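Local coordinates for putative alpha KG dependent 2,4-D dioxygenase (Burkholderia xenovorans, PDB 5J92), which binds ferrous iron and probably acts as a 2-oxoglutarate-dependent dioxygenase of the TauD/TfdA family, at residues 21-26 and 52-57; 56-61 and 259-264; 138-143 and 282-287. One frame throughout, in Å; residues are numbered along the deposited sequence.

Contact 1: residues 21-26 and 52-57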
loop_
_atom_site.group_PDB
_atom_site.type_symbol
_atom_site.label_atom_id
_atom_site.label_comp_id
_atom_site.label_asym_id
_atom_site.label_seq_id
_atom_site.Cartn_x
_atom_site.Cartn_y
_atom_site.Cartn_z
ATOM N N ALA A 21 -12.118 2.406 -18.912
ATOM C CA ALA A 21 -13.157 1.409 -19.106
ATOM C C ALA A 21 -14.278 1.961 -19.970
ATOM O O ALA A 21 -14.604 3.150 -19.911
ATOM C CB ALA A 21 -13.738 0.940 -17.761
ATOM N N ALA A 22 -14.876 1.073 -20.760
ATOM C CA ALA A 22 -16.023 1.426 -21.582
ATOM C C ALA A 22 -16.922 0.213 -21.745
ATOM O O ALA A 22 -16.446 -0.926 -21.828
ATOM C CB ALA A 22 -15.601 1.929 -22.966
ATOM N N ARG A 23 -18.220 0.480 -21.851
ATOM C CA ARG A 23 -19.193 -0.529 -22.231
ATOM C C ARG A 23 -19.328 -0.587 -23.745
ATOM O O ARG A 23 -19.205 0.425 -24.449
ATOM C CB ARG A 23 -20.561 -0.231 -21.603
ATOM C CG ARG A 23 -20.616 -0.555 -20.104
ATOM C CD ARG A 23 -22.002 -0.331 -19.488
ATOM N NE ARG A 23 -22.055 -0.860 -18.123
ATOM C CZ ARG A 23 -21.558 -0.245 -17.055
ATOM N NH1 ARG A 23 -20.988 0.954 -17.180
ATOM N NH2 ARG A 23 -21.644 -0.816 -15.859
ATOM N N ILE A 24 -19.568 -1.792 -24.248
ATOM C CA ILE A 24 -19.806 -2.011 -25.662
ATOM C C ILE A 24 -21.173 -2.657 -25.759
ATOM O O ILE A 24 -21.365 -3.793 -25.311
ATOM C CB ILE A 24 -18.724 -2.887 -26.299
ATOM C CG1 ILE A 24 -17.409 -2.107 -26.316
ATOM C CG2 ILE A 24 -19.131 -3.248 -27.707
ATOM C CD1 ILE A 24 -16.243 -2.915 -26.744
ATOM N N HIS A 25 -22.129 -1.910 -26.279
ATOM C CA HIS A 25 -23.509 -2.343 -26.357
ATOM C C HIS A 25 -23.759 -2.989 -27.702
ATOM O O HIS A 25 -22.969 -2.858 -28.634
ATOM C CB HIS A 25 -24.461 -1.156 -26.184
ATOM C CG HIS A 25 -24.264 -0.406 -24.911
ATOM N ND1 HIS A 25 -24.699 -0.883 -23.691
ATOM C CD2 HIS A 25 -23.709 0.804 -24.667
ATOM C CE1 HIS A 25 -24.394 -0.010 -22.747
ATOM N NE2 HIS A 25 -23.792 1.023 -23.314
ATOM N N GLY A 26 -24.887 -3.687 -27.797
ATOM C CA GLY A 26 -25.393 -4.127 -29.080
ATOM C C GLY A 26 -24.752 -5.372 -29.642
ATOM O O GLY A 26 -24.970 -5.674 -30.821
ATOM N N ILE A 52 -16.534 -3.731 -21.125
ATOM C CA ILE A 52 -17.667 -4.323 -20.418
ATOM C C ILE A 52 -18.750 -4.604 -21.446
ATOM O O ILE A 52 -19.239 -3.676 -22.107
ATOM C CB ILE A 52 -18.208 -3.378 -19.334
ATOM C CG1 ILE A 52 -17.103 -3.009 -18.353
ATOM C CG2 ILE A 52 -19.423 -3.983 -18.662
ATOM C CD1 ILE A 52 -17.188 -1.564 -17.910
ATOM N N PHE A 53 -19.140 -5.866 -21.570
ATOM C CA PHE A 53 -20.245 -6.237 -22.450
ATOM C C PHE A 53 -21.442 -6.603 -21.577
ATOM O O PHE A 53 -21.459 -7.682 -20.963
ATOM C CB PHE A 53 -19.847 -7.405 -23.361
ATOM C CG PHE A 53 -18.579 -7.161 -24.144
ATOM C CD1 PHE A 53 -17.335 -7.454 -23.590
ATOM C CD2 PHE A 53 -18.625 -6.649 -25.431
ATOM C CE1 PHE A 53 -16.165 -7.232 -24.299
ATOM C CE2 PHE A 53 -17.461 -6.430 -26.154
ATOM C CZ PHE A 53 -16.232 -6.724 -25.592
ATOM N N PRO A 54 -22.438 -5.730 -21.449
ATOM C CA PRO A 54 -23.545 -6.010 -20.526
ATOM C C PRO A 54 -24.418 -7.164 -20.997
ATOM O O PRO A 54 -24.544 -7.435 -22.193
ATOM C CB PRO A 54 -24.347 -4.696 -20.515
ATOM C CG PRO A 54 -23.392 -3.638 -21.027
ATOM C CD PRO A 54 -22.513 -4.375 -22.025
ATOM N N ARG A 55 -25.026 -7.844 -20.025
ATOM C CA ARG A 55 -26.156 -8.752 -20.260
ATOM C C ARG A 55 -25.826 -9.829 -21.302
ATOM O O ARG A 55 -26.533 -10.019 -22.296
ATOM C CB ARG A 55 -27.406 -7.946 -20.649
ATOM C CG ARG A 55 -27.862 -6.993 -19.541
ATOM C CD ARG A 55 -28.909 -5.957 -19.988
ATOM N NE ARG A 55 -28.312 -4.798 -20.663
ATOM C CZ ARG A 55 -27.837 -3.709 -20.048
ATOM N NH1 ARG A 55 -27.309 -2.711 -20.758
ATOM N NH2 ARG A 55 -27.885 -3.612 -18.723
ATOM N N GLN A 56 -24.739 -10.556 -21.048
ATOM C CA GLN A 56 -24.295 -11.637 -21.924
ATOM C C GLN A 56 -24.663 -12.959 -21.251
ATOM O O GLN A 56 -23.908 -13.489 -20.433
ATOM C CB GLN A 56 -22.798 -11.543 -22.198
ATOM C CG GLN A 56 -22.380 -10.318 -22.993
ATOM C CD GLN A 56 -23.060 -10.240 -24.338
ATOM O OE1 GLN A 56 -23.218 -11.247 -25.030
ATOM N NE2 GLN A 56 -23.483 -9.038 -24.712
ATOM N N TYR A 57 -25.822 -13.501 -21.618
ATOM C CA TYR A 57 -26.285 -14.778 -21.074
ATOM C C TYR A 57 -25.738 -15.922 -21.931
ATOM O O TYR A 57 -26.453 -16.582 -22.688
ATOM C CB TYR A 57 -27.810 -14.800 -21.000
ATOM C CG TYR A 57 -28.363 -13.970 -19.861
ATOM C CD1 TYR A 57 -28.521 -12.590 -19.994
ATOM C CD2 TYR A 57 -28.716 -14.556 -18.650
ATOM C CE1 TYR A 57 -29.015 -11.822 -18.951
ATOM C CE2 TYR A 57 -29.217 -13.791 -17.602
ATOM C CZ TYR A 57 -29.359 -12.428 -17.759
ATOM O OH TYR A 57 -29.848 -11.661 -16.724
HETATM O O HOH W 1 -26.128 -3.193 -23.445
#

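Contact 2: residues 56-61 and 259-264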
loop_
_atom_site.group_PDB
_atom_site.type_symbol
_atom_site.label_atom_id
_atom_site.label_comp_id
_atom_site.label_asym_id
_atom_site.label_seq_id
_atom_site.Cartn_x
_atom_site.Cartn_y
_atom_site.Cartn_z
ATOM N N GLN A 56 -24.739 -10.556 -21.048
ATOM C CA GLN A 56 -24.295 -11.637 -21.924
ATOM C C GLN A 56 -24.663 -12.959 -21.251
ATOM O O GLN A 56 -23.908 -13.489 -20.433
ATOM C CB GLN A 56 -22.798 -11.543 -22.198
ATOM C CG GLN A 56 -22.380 -10.318 -22.993
ATOM C CD GLN A 56 -23.060 -10.240 -24.338
ATOM O OE1 GLN A 56 -23.218 -11.247 -25.030
ATOM N NE2 GLN A 56 -23.483 -9.038 -24.712
ATOM N N TYR A 57 -25.822 -13.501 -21.618
ATOM C CA TYR A 57 -26.285 -14.778 -21.074
ATOM C C TYR A 57 -25.738 -15.922 -21.931
ATOM O O TYR A 57 -26.453 -16.582 -22.688
ATOM C CB TYR A 57 -27.810 -14.800 -21.000
ATOM C CG TYR A 57 -28.363 -13.970 -19.861
ATOM C CD1 TYR A 57 -28.521 -12.590 -19.994
ATOM C CD2 TYR A 57 -28.716 -14.556 -18.650
ATOM C CE1 TYR A 57 -29.015 -11.822 -18.951
ATOM C CE2 TYR A 57 -29.217 -13.791 -17.602
ATOM C CZ TYR A 57 -29.359 -12.428 -17.759
ATOM O OH TYR A 57 -29.848 -11.661 -16.724
ATOM N N ILE A 58 -24.435 -16.159 -21.787
ATOM C CA ILE A 58 -23.738 -17.158 -22.589
ATOM C C ILE A 58 -23.165 -18.253 -21.693
ATOM O O ILE A 58 -22.827 -18.017 -20.530
ATOM C CB ILE A 58 -22.622 -16.510 -23.426
ATOM C CG1 ILE A 58 -21.590 -15.862 -22.500
ATOM C CG2 ILE A 58 -23.217 -15.464 -24.358
ATOM C CD1 ILE A 58 -20.428 -15.280 -23.213
ATOM N N ASP A 59 -23.050 -19.460 -22.242
ATOM C CA ASP A 59 -22.451 -20.543 -21.472
ATOM C C ASP A 59 -20.922 -20.507 -21.590
ATOM O O ASP A 59 -20.336 -19.646 -22.254
ATOM C CB ASP A 59 -23.013 -21.903 -21.896
ATOM C CG ASP A 59 -22.750 -22.247 -23.362
ATOM O OD1 ASP A 59 -21.785 -21.732 -23.974
ATOM O OD2 ASP A 59 -23.510 -23.081 -23.899
ATOM N N ASP A 60 -20.265 -21.468 -20.932
ATOM C CA ASP A 60 -18.806 -21.453 -20.857
ATOM C C ASP A 60 -18.165 -21.720 -22.214
ATOM O O ASP A 60 -17.125 -21.137 -22.537
ATOM C CB ASP A 60 -18.323 -22.474 -19.827
ATOM C CG ASP A 60 -18.594 -22.023 -18.415
ATOM O OD1 ASP A 60 -18.904 -20.830 -18.230
ATOM O OD2 ASP A 60 -18.460 -22.837 -17.486
ATOM N N ASP A 61 -18.751 -22.611 -23.014
ATOM C CA ASP A 61 -18.221 -22.825 -24.356
ATOM C C ASP A 61 -18.212 -21.525 -25.145
ATOM O O ASP A 61 -17.216 -21.193 -25.798
ATOM C CB ASP A 61 -19.043 -23.878 -25.097
ATOM C CG ASP A 61 -18.816 -25.270 -24.564
ATOM O OD1 ASP A 61 -17.756 -25.488 -23.932
ATOM O OD2 ASP A 61 -19.692 -26.143 -24.784
ATOM N N ARG A 259 -24.368 -10.815 -15.220
ATOM C CA ARG A 259 -24.048 -11.156 -16.605
ATOM C C ARG A 259 -23.301 -10.048 -17.349
ATOM O O ARG A 259 -23.319 -10.009 -18.593
ATOM C CB ARG A 259 -25.296 -11.571 -17.389
ATOM C CG ARG A 259 -25.890 -12.908 -16.960
ATOM C CD ARG A 259 -24.905 -14.054 -17.132
ATOM N NE ARG A 259 -25.564 -15.315 -16.811
ATOM C CZ ARG A 259 -25.298 -16.477 -17.390
ATOM N NH1 ARG A 259 -24.367 -16.556 -18.330
ATOM N NH2 ARG A 259 -25.971 -17.558 -17.027
ATOM N N ASP A 260 -22.608 -9.178 -16.612
ATOM C CA ASP A 260 -21.550 -8.380 -17.200
ATOM C C ASP A 260 -20.460 -9.331 -17.686
ATOM O O ASP A 260 -20.021 -10.215 -16.940
ATOM C CB ASP A 260 -20.925 -7.440 -16.168
ATOM C CG ASP A 260 -21.661 -6.118 -15.996
ATOM O OD1 ASP A 260 -22.604 -5.798 -16.744
ATOM O OD2 ASP A 260 -21.239 -5.378 -15.085
ATOM N N LEU A 261 -20.010 -9.152 -18.919
ATOM C CA LEU A 261 -18.765 -9.762 -19.376
ATOM C C LEU A 261 -17.717 -8.658 -19.403
ATOM O O LEU A 261 -17.818 -7.715 -20.198
ATOM C CB LEU A 261 -18.929 -10.415 -20.747
ATOM C CG LEU A 261 -17.952 -11.526 -21.150
ATOM C CD1 LEU A 261 -18.256 -11.995 -22.559
ATOM C CD2 LEU A 261 -16.509 -11.088 -21.072
ATOM N N VAL A 262 -16.708 -8.776 -18.548
ATOM C CA VAL A 262 -15.657 -7.770 -18.447
ATOM C C VAL A 262 -14.373 -8.385 -18.983
ATOM O O VAL A 262 -13.930 -9.445 -18.515
ATOM C CB VAL A 262 -15.470 -7.255 -17.012
ATOM C CG1 VAL A 262 -14.297 -6.260 -16.958
ATOM C CG2 VAL A 262 -16.750 -6.596 -16.520
ATOM N N MET A 263 -13.804 -7.721 -19.982
ATOM C CA MET A 263 -12.577 -8.122 -20.650
ATOM C C MET A 263 -11.545 -7.037 -20.402
ATOM O O MET A 263 -11.839 -5.851 -20.609
ATOM C CB MET A 263 -12.851 -8.326 -22.145
ATOM C CG MET A 263 -11.690 -8.187 -23.089
ATOM S SD MET A 263 -12.347 -8.226 -24.772
ATOM C CE MET A 263 -10.832 -8.316 -25.721
ATOM N N TRP A 264 -10.367 -7.418 -19.876
ATOM C CA TRP A 264 -9.349 -6.419 -19.581
ATOM C C TRP A 264 -7.982 -6.853 -20.090
ATOM O O TRP A 264 -7.652 -8.045 -20.135
ATOM C CB TRP A 264 -9.294 -6.060 -18.072
ATOM C CG TRP A 264 -8.722 -7.112 -17.134
ATOM C CD1 TRP A 264 -7.411 -7.279 -16.769
ATOM C CD2 TRP A 264 -9.460 -8.106 -16.428
ATOM N NE1 TRP A 264 -7.287 -8.340 -15.888
ATOM C CE2 TRP A 264 -8.536 -8.859 -15.659
ATOM C CE3 TRP A 264 -10.816 -8.447 -16.373
ATOM C CZ2 TRP A 264 -8.928 -9.910 -14.848
ATOM C CZ3 TRP A 264 -11.199 -9.507 -15.562
ATOM C CH2 TRP A 264 -10.261 -10.225 -14.816
#

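Contact 3: residues 138-143 and 282-287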
loop_
_atom_site.group_PDB
_atom_site.type_symbol
_atom_site.label_atom_id
_atom_site.label_comp_id
_atom_site.label_asym_id
_atom_site.label_seq_id
_atom_site.Cartn_x
_atom_site.Cartn_y
_atom_site.Cartn_z
ATOM N N LEU A 138 -17.066 -13.329 -16.381
ATOM C CA LEU A 138 -18.506 -13.251 -16.615
ATOM C C LEU A 138 -19.226 -13.504 -15.298
ATOM O O LEU A 138 -19.071 -14.571 -14.693
ATOM C CB LEU A 138 -18.937 -14.254 -17.685
ATOM C CG LEU A 138 -20.421 -14.337 -18.043
ATOM C CD1 LEU A 138 -20.979 -13.007 -18.549
ATOM C CD2 LEU A 138 -20.613 -15.422 -19.067
ATOM N N SER A 139 -20.015 -12.531 -14.855
ATOM C CA SER A 139 -20.662 -12.613 -13.551
ATOM C C SER A 139 -21.975 -13.380 -13.641
ATOM O O SER A 139 -22.804 -13.114 -14.517
ATOM C CB SER A 139 -20.916 -11.218 -12.982
ATOM O OG SER A 139 -21.924 -10.558 -13.718
ATOM N N TYR A 140 -22.159 -14.330 -12.725
ATOM C CA TYR A 140 -23.402 -15.064 -12.573
ATOM C C TYR A 140 -24.199 -14.592 -11.368
ATOM O O TYR A 140 -25.418 -14.432 -11.461
ATOM C CB TYR A 140 -23.126 -16.570 -12.448
ATOM C CG TYR A 140 -22.944 -17.268 -13.777
ATOM C CD1 TYR A 140 -21.945 -16.872 -14.667
ATOM C CD2 TYR A 140 -23.780 -18.312 -14.150
ATOM C CE1 TYR A 140 -21.780 -17.513 -15.887
ATOM C CE2 TYR A 140 -23.627 -18.957 -15.362
ATOM C CZ TYR A 140 -22.625 -18.558 -16.227
ATOM O OH TYR A 140 -22.483 -19.213 -17.433
ATOM N N ILE A 141 -23.546 -14.398 -10.225
ATOM C CA ILE A 141 -24.215 -13.976 -8.994
ATOM C C ILE A 141 -23.377 -12.869 -8.370
ATOM O O ILE A 141 -22.181 -13.063 -8.127
ATOM C CB ILE A 141 -24.421 -15.143 -8.009
ATOM C CG1 ILE A 141 -25.223 -16.278 -8.672
ATOM C CG2 ILE A 141 -25.135 -14.663 -6.768
ATOM C CD1 ILE A 141 -25.437 -17.539 -7.784
ATOM N N VAL A 142 -23.989 -11.718 -8.130
ATOM C CA VAL A 142 -23.299 -10.511 -7.671
ATOM C C VAL A 142 -23.707 -10.244 -6.224
ATOM O O VAL A 142 -24.904 -10.131 -5.948
ATOM C CB VAL A 142 -23.626 -9.282 -8.544
ATOM C CG1 VAL A 142 -22.911 -8.037 -8.014
ATOM C CG2 VAL A 142 -23.259 -9.521 -9.982
ATOM N N PRO A 143 -22.762 -10.122 -5.295
ATOM C CA PRO A 143 -23.129 -9.766 -3.918
ATOM C C PRO A 143 -23.608 -8.325 -3.839
ATOM O O PRO A 143 -23.227 -7.473 -4.641
ATOM C CB PRO A 143 -21.826 -9.953 -3.131
ATOM C CG PRO A 143 -20.905 -10.730 -4.049
ATOM C CD PRO A 143 -21.315 -10.340 -5.440
ATOM N N VAL A 282 -22.838 -15.247 -1.652
ATOM C CA VAL A 282 -22.240 -15.978 -2.761
ATOM C C VAL A 282 -21.812 -14.998 -3.846
ATOM O O VAL A 282 -22.461 -13.972 -4.080
ATOM C CB VAL A 282 -23.204 -17.058 -3.294
ATOM C CG1 VAL A 282 -24.449 -16.445 -3.883
ATOM C CG2 VAL A 282 -22.495 -17.956 -4.305
ATOM N N ARG A 283 -20.687 -15.306 -4.488
ATOM C CA ARG A 283 -20.163 -14.547 -5.620
ATOM C C ARG A 283 -19.677 -15.563 -6.638
ATOM O O ARG A 283 -18.691 -16.264 -6.393
ATOM C CB ARG A 283 -19.015 -13.632 -5.206
ATOM C CG ARG A 283 -18.450 -12.810 -6.356
ATOM C CD ARG A 283 -17.328 -11.897 -5.894
ATOM N NE ARG A 283 -16.801 -11.067 -6.976
ATOM C CZ ARG A 283 -15.702 -10.324 -6.873
ATOM N NH1 ARG A 283 -15.016 -10.312 -5.739
ATOM N NH2 ARG A 283 -15.280 -9.599 -7.900
ATOM N N GLU A 284 -20.349 -15.640 -7.782
ATOM C CA GLU A 284 -20.018 -16.630 -8.794
ATOM C C GLU A 284 -19.579 -15.904 -10.053
ATOM O O GLU A 284 -20.361 -15.155 -10.645
ATOM C CB GLU A 284 -21.200 -17.553 -9.093
ATOM C CG GLU A 284 -20.850 -18.629 -10.106
ATOM C CD GLU A 284 -22.012 -19.541 -10.435
ATOM O OE1 GLU A 284 -23.053 -19.473 -9.747
ATOM O OE2 GLU A 284 -21.881 -20.330 -11.393
ATOM N N MET A 285 -18.342 -16.157 -10.467
ATOM C CA MET A 285 -17.717 -15.572 -11.644
ATOM C C MET A 285 -17.102 -16.684 -12.479
ATOM O O MET A 285 -16.487 -17.607 -11.936
ATOM C CB MET A 285 -16.615 -14.582 -11.253
ATOM C CG MET A 285 -17.029 -13.472 -10.309
ATOM S SD MET A 285 -17.275 -11.928 -11.201
ATOM C CE MET A 285 -18.471 -11.106 -10.149
ATOM N N HIS A 286 -17.280 -16.605 -13.792
ATOM C CA HIS A 286 -16.655 -17.535 -14.722
ATOM C C HIS A 286 -15.542 -16.819 -15.470
ATOM O O HIS A 286 -15.746 -15.713 -15.986
ATOM C CB HIS A 286 -17.686 -18.105 -15.693
ATOM C CG HIS A 286 -18.705 -18.981 -15.033
ATOM N ND1 HIS A 286 -19.338 -20.010 -15.692
ATOM C CD2 HIS A 286 -19.188 -18.992 -13.767
ATOM C CE1 HIS A 286 -20.176 -20.612 -14.866
ATOM N NE2 HIS A 286 -20.104 -20.012 -13.693
ATOM N N ARG A 287 -14.372 -17.454 -15.537
ATOM C CA ARG A 287 -13.159 -16.797 -15.997
ATOM C C ARG A 287 -12.569 -17.531 -17.191
ATOM O O ARG A 287 -12.692 -18.753 -17.312
ATOM C CB ARG A 287 -12.104 -16.720 -14.879
#

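Contact 1: residues 21-26 and 52-57
Two parallel strands joined through a helix meet here, and the pairing shows how a short backbone match can be extended by side chains once the strand has ended. Two hydrogen bonds carry the backbone part, and both hold the backbone of I52, through A22 and I24 on the two sides of R23. The amide N of I52 donates its N-H to O of A22 at 2.9 Å, and I24 N donates in turn to O of I52, nearly straight at 160°. Both donors lie in the plane of the carbonyl they address. R23 sits between them as the bridge partner of I52, and its CA adds a CA-H...O contact to O of I52 at 3.1 Å.

Apolar contact follows the alternation of the strands. R23 and I52 share one face of the sheet: R23 CG, anti to its carbonyl carbon (chi1 -75°), rests on I52 CB at 3.8 Å, and the extended arginine chain crosses the isoleucine obliquely before CD reaches P54 CG. The I24 branch runs alongside the F53 ring, both directed the same way, with I24 CB 3.8 Å from F53 CE2. At P54 the pairing has ended; its CD touches O of I24 at 3.5 Å, and its CG approaches the imidazole of H25.

Polar side chains close the end of the contact through solvent. One water lies in the ring plane of H25, 2.7 Å from ND1, and accepts from NH1 of R55, while H25 NE2 is bonded to E14.

Strands 21-25 and 50-53 form a beta-alpha-beta unit with helix 35-47. Within the mixed sheet strand 12-15 flanks the first and strand 261-265 the second; I52 and R23 face strand 251-254, whereas F53 meets F66 of helix 60-67 edge-to-face.

Contact 2: residues 56-61 and 259-264
This contact is built on R259 packed against an inverse gamma turn centred on Y57, where the chain leaves the sheet for helix 60-67 and meets the residues leading into strand 261-265. The weak bond from I58 N to Q56 O closes the turn. The first torsion of the arginine, with CG anti to the carbonyl carbon, sets CG over the tyrosine: R259 CG stands 3.5 Å from the centroid of the Y57 ring, 12° off its normal, a CH-pi contact over the middle of the face. A bend at chi2 then turns CD past Q56 O and carries NE along CD2 of Y57. The guanidinium, tilted moderately from the ring plane, has another aromatic neighbour in Y140, a cation-pi partner.

On the buried side, I58 holds CG1 in the crowded position between backbone N and carbonyl carbon (chi1 61°). Its CD1 comes to 4.0 Å from CD1 of L261, the two chains crossing at about a right angle. Q56 CG, beside its own backbone N, lies against L261 CB, and the bend at chi2 turns the amide away to the backbone of L27 and L29.

Two bonds fasten the segments: Q56 N to O of R259 is almost straight, at 176°, and R259 NH1, by the edge of its guanidinium, reaches O of I58 in a weak bond of 3.1 Å.

Contact 3: residues 138-143 and 282-287
The tight part of this contact is an aromatic stack beside a beta bulge; the looser part is an aliphatic fringe toward solvent. Y140 and H286 lie face to face, centroids 3.8 Å apart and planes at 10°, with the two side chains crossing at about a right angle. The histidine's rotation is fixed at both nitrogens: ND1 is bonded to D60, and NE2 donates to E284 OE2 at 2.9 Å. That carboxylate oxygen uses its anti lone pair and lies close to the imidazole plane. Flanked by two acids, the imidazole could be biased toward its protonated form. E284 reaches this place with an extended chain, CG anti to the backbone N (chi1 -178°), passing CB of Y140.

Backbone bonds are equally dense here. L138 and H286 form a hydrogen-bonded pair, with L138 N to H286 O at 2.8 Å. Next, O of E284 accepts twice, from Y140 N at 2.9 Å and from I141 N, the latter longer at 3.3 Å. On the face of S139 and M285, the methionine is bent at chi2 and brings CE to 3.7 Å from S139 CB, while S139 OG is held by O of S257.

Away from the stack, the backbone pairing stops at E284 N to I141 O. Exposed I141 and V282 meet by their methyls, CG2 to CG1 at an unusually close 3.5 Å, an isolated tight point on the solvent side. By contrast, buried P143 lies across the aliphatic part of extended R283, whose side chain is about 10 Å from the bound iron.

With Y140 and I141 both opposite E284, this is a classic beta bulge, at the junction of strands 132-139 and 284-291 on the edge of the mixed sheet.

In the fold
From the N terminus, contact 1 closes the earliest loop, bringing 52-57 back beside 21-26 after helix 35-47. Its second segment runs straight into contact 2 through the shared Q56 and Y57, and contact 2 then waits almost two hundred residues for 259-264. Contact 3 opens inside that loop and closes beyond it, so the two cross, while contact 1 precedes contact 3 in series. All three reach the same mixed sheet: F53 N lies 2.7 Å from L261 O between contacts 1 and 2, and R259 N lies 2.9 Å from S139 O between contacts 2 and 3, both probable hydrogen bonds. Together they tie the beta-alpha-beta unit and the start of helix 60-67 to the C-terminal strands.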